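PDB 3FVD: mandelate racemase/muconate lactonizing enzyme, which probably catalyses a magnesium-dependent reaction on a carboxylate substrate, like its relatives in the mandelate racemase/muconate lactonizing enzyme family, though its own substrate is not established. Local coordinates for residues A[219-224]-A[242-247]. Numbering follows the deposited sequence.
Sequences IEQPCQ and LDECLH. With MG (magnesium ion), chain C.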
loop_
_atom_site.group_PDB
_atom_site.type_symbol
_atom_site.label_atom_id
_atom_site.label_comp_id
_atom_site.label_asym_id
_atom_site.label_seq_id
_atom_site.Cartn_x
_atom_site.Cartn_y
_atom_site.Cartn_z
ATOM N N ILE A 219 18.469 -7.495 18.301
ATOM C CA ILE A 219 19.141 -6.205 18.139
ATOM C C ILE A 219 18.216 -5.110 18.675
ATOM O O ILE A 219 17.037 -4.983 18.254
ATOM C CB ILE A 219 19.400 -5.905 16.688
ATOM C CG1 ILE A 219 20.030 -7.123 15.974
ATOM C CG2 ILE A 219 20.297 -4.620 16.518
ATOM C CD1 ILE A 219 21.364 -7.637 16.631
ATOM N N GLU A 220 18.716 -4.308 19.601
ATOM C CA GLU A 220 17.845 -3.299 20.221
ATOM C C GLU A 220 18.108 -1.912 19.639
ATOM O O GLU A 220 19.239 -1.437 19.616
ATOM C CB GLU A 220 18.023 -3.325 21.741
ATOM C CG GLU A 220 17.224 -2.359 22.525
ATOM C CD GLU A 220 17.625 -2.383 24.001
ATOM O OE1 GLU A 220 18.309 -3.369 24.438
ATOM O OE2 GLU A 220 17.287 -1.394 24.715
ATOM N N GLN A 221 17.055 -1.281 19.149
ATOM C CA GLN A 221 17.136 0.101 18.616
ATOM C C GLN A 221 18.429 0.376 17.796
ATOM O O GLN A 221 19.291 1.094 18.240
ATOM C CB GLN A 221 16.968 1.084 19.796
ATOM C CG GLN A 221 16.657 2.548 19.439
ATOM C CD GLN A 221 15.268 2.757 18.916
ATOM O OE1 GLN A 221 14.261 2.504 19.585
ATOM N NE2 GLN A 221 15.201 3.236 17.698
ATOM N N PRO A 222 18.580 -0.244 16.601
ATOM C CA PRO A 222 19.807 0.024 15.827
ATOM C C PRO A 222 19.969 1.510 15.438
ATOM O O PRO A 222 21.117 2.089 15.508
ATOM C CB PRO A 222 19.676 -0.860 14.561
ATOM C CG PRO A 222 18.238 -1.273 14.479
ATOM C CD PRO A 222 17.653 -1.174 15.915
ATOM N N CYS A 223 18.842 2.143 15.108
ATOM C CA CYS A 223 18.902 3.492 14.546
ATOM C C CYS A 223 18.154 4.506 15.376
ATOM O O CYS A 223 17.477 4.158 16.317
ATOM C CB CYS A 223 18.343 3.470 13.126
ATOM S SG CYS A 223 19.199 2.329 11.986
ATOM N N GLN A 224 18.280 5.776 15.013
ATOM C CA GLN A 224 17.720 6.856 15.789
ATOM C C GLN A 224 16.173 6.963 15.768
ATOM O O GLN A 224 15.565 7.334 16.776
ATOM C CB GLN A 224 18.356 8.160 15.314
ATOM C CG GLN A 224 18.332 9.262 16.369
ATOM C CD GLN A 224 19.720 9.817 16.583
ATOM O OE1 GLN A 224 20.243 10.570 15.739
ATOM N NE2 GLN A 224 20.351 9.429 17.695
ATOM N N LEU A 242 12.463 -2.384 19.970
ATOM C CA LEU A 242 12.469 -0.921 20.013
ATOM C C LEU A 242 12.428 -0.443 21.426
ATOM O O LEU A 242 11.945 -1.137 22.287
ATOM C CB LEU A 242 11.312 -0.292 19.223
ATOM C CG LEU A 242 11.395 -0.581 17.705
ATOM C CD1 LEU A 242 10.286 0.087 17.076
ATOM C CD2 LEU A 242 12.664 -0.037 17.095
ATOM N N ASP A 243 12.935 0.766 21.645
ATOM C CA ASP A 243 13.066 1.323 22.957
ATOM C C ASP A 243 12.958 2.886 22.929
ATOM O O ASP A 243 11.907 3.432 23.133
ATOM C CB ASP A 243 14.399 0.837 23.588
ATOM C CG ASP A 243 14.655 1.416 25.010
ATOM O OD1 ASP A 243 13.728 2.014 25.573
ATOM O OD2 ASP A 243 15.793 1.279 25.575
ATOM N N GLU A 244 14.054 3.573 22.692
ATOM C CA GLU A 244 14.122 4.992 22.857
ATOM C C GLU A 244 13.214 5.809 21.924
ATOM O O GLU A 244 12.832 6.906 22.310
ATOM C CB GLU A 244 15.569 5.493 22.665
ATOM C CG GLU A 244 16.529 5.091 23.775
ATOM C CD GLU A 244 17.124 3.669 23.634
ATOM O OE1 GLU A 244 16.840 2.938 22.642
ATOM O OE2 GLU A 244 17.832 3.254 24.596
ATOM N N CYS A 245 12.916 5.342 20.707
ATOM C CA CYS A 245 12.039 6.140 19.806
ATOM C C CYS A 245 10.548 6.043 20.189
ATOM O O CYS A 245 9.727 6.661 19.564
ATOM C CB CYS A 245 12.180 5.752 18.349
ATOM S SG CYS A 245 11.598 4.073 18.008
ATOM N N LEU A 246 10.198 5.262 21.203
ATOM C CA LEU A 246 8.796 5.105 21.539
ATOM C C LEU A 246 8.322 6.070 22.663
ATOM O O LEU A 246 8.374 5.739 23.826
ATOM C CB LEU A 246 8.541 3.681 21.976
ATOM C CG LEU A 246 9.045 2.576 21.042
ATOM C CD1 LEU A 246 9.179 1.286 21.822
ATOM C CD2 LEU A 246 8.117 2.410 19.885
ATOM N N HIS A 247 7.808 7.226 22.323
ATOM C CA HIS A 247 7.557 8.237 23.368
ATOM C C HIS A 247 6.175 8.219 23.919
ATOM O O HIS A 247 5.934 8.809 24.958
ATOM C CB HIS A 247 7.853 9.648 22.854
ATOM C CG HIS A 247 9.280 9.819 22.479
ATOM N ND1 HIS A 247 10.296 9.849 23.425
ATOM C CD2 HIS A 247 9.879 9.889 21.271
ATOM C CE1 HIS A 247 11.455 9.966 22.803
ATOM N NE2 HIS A 247 11.230 9.986 21.496
HETATM MG MG MG C . 17.924 0.833 24.038
HETATM O O HOH W 1 19.122 1.194 22.074
HETATM O O HOH W 2 19.659 1.387 25.799
#
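Gln221 reaches across to the turn at Asp243–Leu246 and holds it with one oxygen. Its CG lies anti to the backbone N, and a bend at chi2 (72°) then carries the amide to the N-H groups of the turn. There Gln221 OE1 accepts the N-H of Asp243 (OE1 to N, 3.0 Å) in a fairly straight bond, 165° at the hydrogen, with the donor tilted somewhat from the carbonyl plane. The same Gln221 OE1 takes a weak second bond from Cys245 N at 3.3 Å. On the other branch Gln221 NE2 donates an N-H, nearly in the amide plane, to Cys223 O at 2.8 Å, and this fixes which way round the amide sits. SG of Cys245 lies against this amide, while CD2 of Leu242 approaches OE1. With a leucine in place of Gln221, the N-H groups of Asp243 and Cys245 would probably lose their common acceptor and the turn would be freer to shift.

The two segments run off the ends of neighbouring parallel strands, 218-220 and 240-242, joined through helix 226-235 in a beta-alpha-beta crossover of the enolase-superfamily barrel, and at the C-terminal ends of these strands sits the magnesium site. Glu220, its CG anti to the backbone N and its chain extended, brings OE2 to 2.4 Å from the magnesium ion. Asp243 OD2 binds it at a long 2.7 Å, its carboxylate plane turned 40° from that of Glu220. Glu244 binds through OE2 at 2.5 Å, with OE1 at a longer 2.7 Å from the metal; Glu244 OE1 also meets CG of Gln221 at 3.2 Å. Two waters bind the metal too, and Asp196, whose side chain lies beside that of Glu220, is also a magnesium ligand. Farther out, Lys265 pairs with Glu220, Arg270 and Lys267 with Asp243, and Tyr59 hydrogen-bonds Glu244.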